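Local atomic coordinates of putative drug/sodium antiporter (Escherichia coli, PDB entry 4Z3N), a protein that probably exports the genotoxin colibactin across the bacterial membrane as an antiporter of the MATE family. Residues I84-R98 against E255-Q267. Numbering follows the deposited sequence.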
# COMPACT_ATOMS: atom_id res chain seq x y z
N ILE A 84 -0.26 -8.37 3.40
CA ILE A 84 -0.22 -8.86 4.75
C ILE A 84 1.05 -8.35 5.43
O ILE A 84 1.02 -8.00 6.60
CB ILE A 84 -0.27 -10.40 4.78
CG1 ILE A 84 -1.62 -10.90 4.24
CG2 ILE A 84 0.01 -10.94 6.19
CD1 ILE A 84 -1.70 -12.38 3.95
N ALA A 85 2.14 -8.28 4.68
CA ALA A 85 3.38 -7.74 5.21
C ALA A 85 3.18 -6.29 5.63
O ALA A 85 3.75 -5.80 6.61
CB ALA A 85 4.48 -7.86 4.20
N ASN A 86 2.33 -5.61 4.87
CA ASN A 86 2.06 -4.20 5.09
C ASN A 86 1.28 -3.98 6.38
O ASN A 86 1.49 -2.98 7.08
CB ASN A 86 1.30 -3.61 3.90
CG ASN A 86 1.31 -2.10 3.91
OD1 ASN A 86 0.26 -1.45 4.03
ND2 ASN A 86 2.50 -1.54 3.81
N GLY A 87 0.38 -4.91 6.67
CA GLY A 87 -0.43 -4.88 7.86
C GLY A 87 0.45 -5.10 9.07
O GLY A 87 0.26 -4.48 10.12
N ILE A 88 1.42 -6.00 8.92
CA ILE A 88 2.41 -6.25 9.97
C ILE A 88 3.24 -5.00 10.21
O ILE A 88 3.58 -4.68 11.34
CB ILE A 88 3.33 -7.43 9.63
CG1 ILE A 88 2.52 -8.74 9.69
CG2 ILE A 88 4.54 -7.47 10.57
CD1 ILE A 88 3.31 -9.98 9.42
N GLN A 89 3.55 -4.29 9.13
CA GLN A 89 4.37 -3.11 9.25
C GLN A 89 3.70 -2.02 10.10
O GLN A 89 4.36 -1.43 10.95
CB GLN A 89 4.72 -2.57 7.86
CG GLN A 89 5.60 -1.37 7.90
CD GLN A 89 5.62 -0.61 6.60
OE1 GLN A 89 5.19 -1.11 5.57
NE2 GLN A 89 6.12 0.62 6.65
N ILE A 90 2.41 -1.77 9.86
CA ILE A 90 1.69 -0.66 10.48
C ILE A 90 1.40 -1.02 11.94
O ILE A 90 1.52 -0.18 12.83
CB ILE A 90 0.37 -0.32 9.69
CG1 ILE A 90 0.68 0.24 8.30
CG2 ILE A 90 -0.48 0.72 10.41
CD1 ILE A 90 1.42 1.58 8.33
N GLY A 91 1.06 -2.27 12.19
CA GLY A 91 0.93 -2.75 13.55
C GLY A 91 2.23 -2.49 14.30
O GLY A 91 2.24 -1.98 15.43
N MET A 92 3.34 -2.85 13.67
CA MET A 92 4.63 -2.56 14.26
C MET A 92 4.83 -1.04 14.41
O MET A 92 5.06 -0.56 15.52
CB MET A 92 5.75 -3.18 13.42
CG MET A 92 7.11 -3.23 14.13
SD MET A 92 7.19 -4.33 15.58
CE MET A 92 8.94 -4.29 15.92
N GLY A 93 4.72 -0.31 13.31
CA GLY A 93 4.89 1.13 13.32
C GLY A 93 3.97 1.83 14.31
O GLY A 93 4.35 2.80 14.98
N SER A 94 2.75 1.35 14.43
CA SER A 94 1.76 2.03 15.25
C SER A 94 2.12 1.87 16.73
O SER A 94 2.12 2.82 17.51
CB SER A 94 0.37 1.49 14.93
OG SER A 94 -0.62 2.11 15.72
N LEU A 95 2.46 0.64 17.10
CA LEU A 95 2.68 0.26 18.48
C LEU A 95 4.03 0.77 19.03
O LEU A 95 4.12 1.21 20.17
CB LEU A 95 2.61 -1.25 18.58
CG LEU A 95 1.76 -1.80 19.70
CD1 LEU A 95 0.62 -0.86 19.90
CD2 LEU A 95 1.26 -3.19 19.35
N LEU A 96 5.06 0.70 18.20
CA LEU A 96 6.39 1.11 18.58
C LEU A 96 6.46 2.62 18.77
O LEU A 96 7.00 3.12 19.76
CB LEU A 96 7.41 0.64 17.52
CG LEU A 96 8.85 1.13 17.70
CD1 LEU A 96 9.45 0.58 18.99
CD2 LEU A 96 9.73 0.78 16.51
N SER A 97 5.89 3.35 17.81
CA SER A 97 5.89 4.80 17.85
C SER A 97 5.12 5.38 19.06
O SER A 97 5.51 6.43 19.57
CB SER A 97 5.30 5.36 16.54
OG SER A 97 3.89 5.37 16.62
N ARG A 98 4.06 4.70 19.51
CA ARG A 98 3.36 5.13 20.74
C ARG A 98 4.18 4.80 21.99
O ARG A 98 4.25 5.60 22.92
CB ARG A 98 1.95 4.51 20.86
CG ARG A 98 1.15 4.56 19.58
CD ARG A 98 -0.34 4.81 19.77
NE ARG A 98 -1.17 3.64 20.08
CZ ARG A 98 -1.27 2.54 19.35
NH1 ARG A 98 -0.55 2.38 18.26
NH2 ARG A 98 -2.09 1.59 19.73
N GLU A 255 -3.63 -5.50 20.63
CA GLU A 255 -3.37 -4.16 20.16
C GLU A 255 -2.65 -4.17 18.81
O GLU A 255 -2.96 -3.38 17.91
CB GLU A 255 -2.55 -3.39 21.20
CG GLU A 255 -2.17 -1.97 20.78
CD GLU A 255 -3.38 -1.09 20.46
OE1 GLU A 255 -4.05 -0.64 21.42
OE2 GLU A 255 -3.65 -0.85 19.25
N PHE A 256 -1.69 -5.08 18.67
CA PHE A 256 -0.90 -5.22 17.46
C PHE A 256 -1.77 -5.82 16.34
O PHE A 256 -1.70 -5.38 15.18
CB PHE A 256 0.32 -6.11 17.73
CG PHE A 256 1.34 -6.13 16.62
CD1 PHE A 256 1.01 -6.58 15.34
CD2 PHE A 256 2.64 -5.72 16.87
CE1 PHE A 256 1.95 -6.59 14.32
CE2 PHE A 256 3.59 -5.73 15.85
CZ PHE A 256 3.25 -6.16 14.57
N LEU A 257 -2.58 -6.81 16.69
CA LEU A 257 -3.36 -7.56 15.71
C LEU A 257 -4.52 -6.75 15.16
O LEU A 257 -4.87 -6.86 13.98
CB LEU A 257 -3.89 -8.87 16.31
CG LEU A 257 -2.94 -10.07 16.18
CD1 LEU A 257 -3.59 -11.33 16.70
CD2 LEU A 257 -2.51 -10.24 14.74
N SER A 258 -5.13 -5.94 16.02
CA SER A 258 -6.29 -5.15 15.61
C SER A 258 -5.90 -4.07 14.57
O SER A 258 -6.56 -3.95 13.54
CB SER A 258 -6.95 -4.54 16.84
OG SER A 258 -6.04 -3.70 17.52
N VAL A 259 -4.84 -3.31 14.83
CA VAL A 259 -4.31 -2.34 13.86
C VAL A 259 -3.83 -3.06 12.59
O VAL A 259 -4.17 -2.68 11.47
CB VAL A 259 -3.13 -1.48 14.46
CG1 VAL A 259 -2.32 -0.77 13.37
CG2 VAL A 259 -3.67 -0.46 15.43
N GLY A 260 -3.04 -4.11 12.79
CA GLY A 260 -2.41 -4.82 11.70
C GLY A 260 -3.40 -5.52 10.79
O GLY A 260 -3.26 -5.53 9.56
N MET A 261 -4.40 -6.14 11.40
CA MET A 261 -5.38 -6.84 10.59
C MET A 261 -6.41 -5.90 10.00
O MET A 261 -7.01 -6.21 8.97
CB MET A 261 -6.04 -7.93 11.41
CG MET A 261 -5.34 -9.25 11.23
SD MET A 261 -6.10 -10.50 12.26
CE MET A 261 -4.96 -11.86 12.00
N ALA A 262 -6.61 -4.76 10.64
CA ALA A 262 -7.47 -3.74 10.07
C ALA A 262 -6.86 -3.26 8.75
O ALA A 262 -7.55 -2.97 7.79
CB ALA A 262 -7.67 -2.58 11.06
N GLN A 263 -5.53 -3.23 8.72
CA GLN A 263 -4.79 -2.76 7.55
C GLN A 263 -4.99 -3.71 6.39
O GLN A 263 -5.08 -3.30 5.24
CB GLN A 263 -3.30 -2.62 7.87
CG GLN A 263 -2.46 -2.03 6.73
CD GLN A 263 -2.72 -0.55 6.50
OE1 GLN A 263 -3.56 0.05 7.16
NE2 GLN A 263 -1.98 0.04 5.57
N MET A 264 -5.05 -5.00 6.71
CA MET A 264 -5.30 -6.04 5.72
C MET A 264 -6.74 -5.99 5.24
O MET A 264 -7.03 -6.19 4.07
CB MET A 264 -4.98 -7.40 6.30
CG MET A 264 -3.58 -7.52 6.78
SD MET A 264 -3.40 -9.10 7.60
CE MET A 264 -1.89 -8.85 8.56
N LEU A 265 -7.65 -5.71 6.16
CA LEU A 265 -9.05 -5.64 5.84
C LEU A 265 -9.30 -4.49 4.86
O LEU A 265 -10.17 -4.57 3.98
CB LEU A 265 -9.85 -5.46 7.11
CG LEU A 265 -11.34 -5.72 6.99
CD1 LEU A 265 -11.57 -7.15 6.48
CD2 LEU A 265 -12.01 -5.46 8.34
N MET A 266 -8.54 -3.41 5.02
CA MET A 266 -8.66 -2.23 4.18
C MET A 266 -8.10 -2.46 2.76
O MET A 266 -8.65 -1.93 1.80
CB MET A 266 -7.95 -1.04 4.84
CG MET A 266 -8.73 -0.45 6.02
SD MET A 266 -7.90 0.95 6.83
CE MET A 266 -6.83 0.09 7.98
N GLN A 267 -7.02 -3.22 2.65
CA GLN A 267 -6.50 -3.62 1.35
C GLN A 267 -7.58 -4.39 0.62
O GLN A 267 -7.80 -4.23 -0.59
CB GLN A 267 -5.28 -4.52 1.48
CG GLN A 267 -4.33 -4.14 2.55
CD GLN A 267 -3.40 -3.06 2.10
OE1 GLN A 267 -3.85 -2.00 1.64
NE2 GLN A 267 -2.10 -3.32 2.20
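Gly87 and Gly260 bring the two helices backbone to backbone, their CA atoms 4.3 Å apart, and the short segments cross at 141°, roughly antiparallel. The CA of each glycine lies near the carbonyl oxygen of the other, a reciprocal pair of bent, probably weak CA-H...O contacts, while Gly91 continues the smooth glycine surface one turn further on. Beside it Phe256 fits as a knob into a hole formed by Ile88, Gly91, Met92 and Leu95. Its CG lies anti to the backbone N (chi1 -169°), which swings the ring across to helix 75-101; there the glycine at Gly91 leaves room, its CA lying over one face, 4.2 Å from the ring centroid, in a CH-pi contact. Met92 SD meets the ring at its edge, 3.9 Å from Phe256 CE2, a Met-aromatic contact. Alongside, Val259 CG1 packs on Ile90 CG2 and on Ser94 CB, both at 3.8 Å.

Polar groups sit toward both ends. Gln263 NE2 donates an almost straight hydrogen bond (174°) to Asn86 OD1 at 3.1 Å; the oxygen lies in the amide plane of Gln263, whereas the donor is tilted from the carbonyl plane of Asn86. At the other end, Glu255 OE2 reaches the edge of the Arg98 guanidinium, 2.9 Å from NH2, as a salt bridge.

Further out, Gln397 NE2 bonds Gln263 OE1 and Val259 O, which would help orient the Gln263 amide; Gln397 O takes Ser94 OG. The apolar, glycine-lined centre is thus buried, the amide and ion pairs lie at partly exposed ends, and Glu255 probably balances the charge of Arg98.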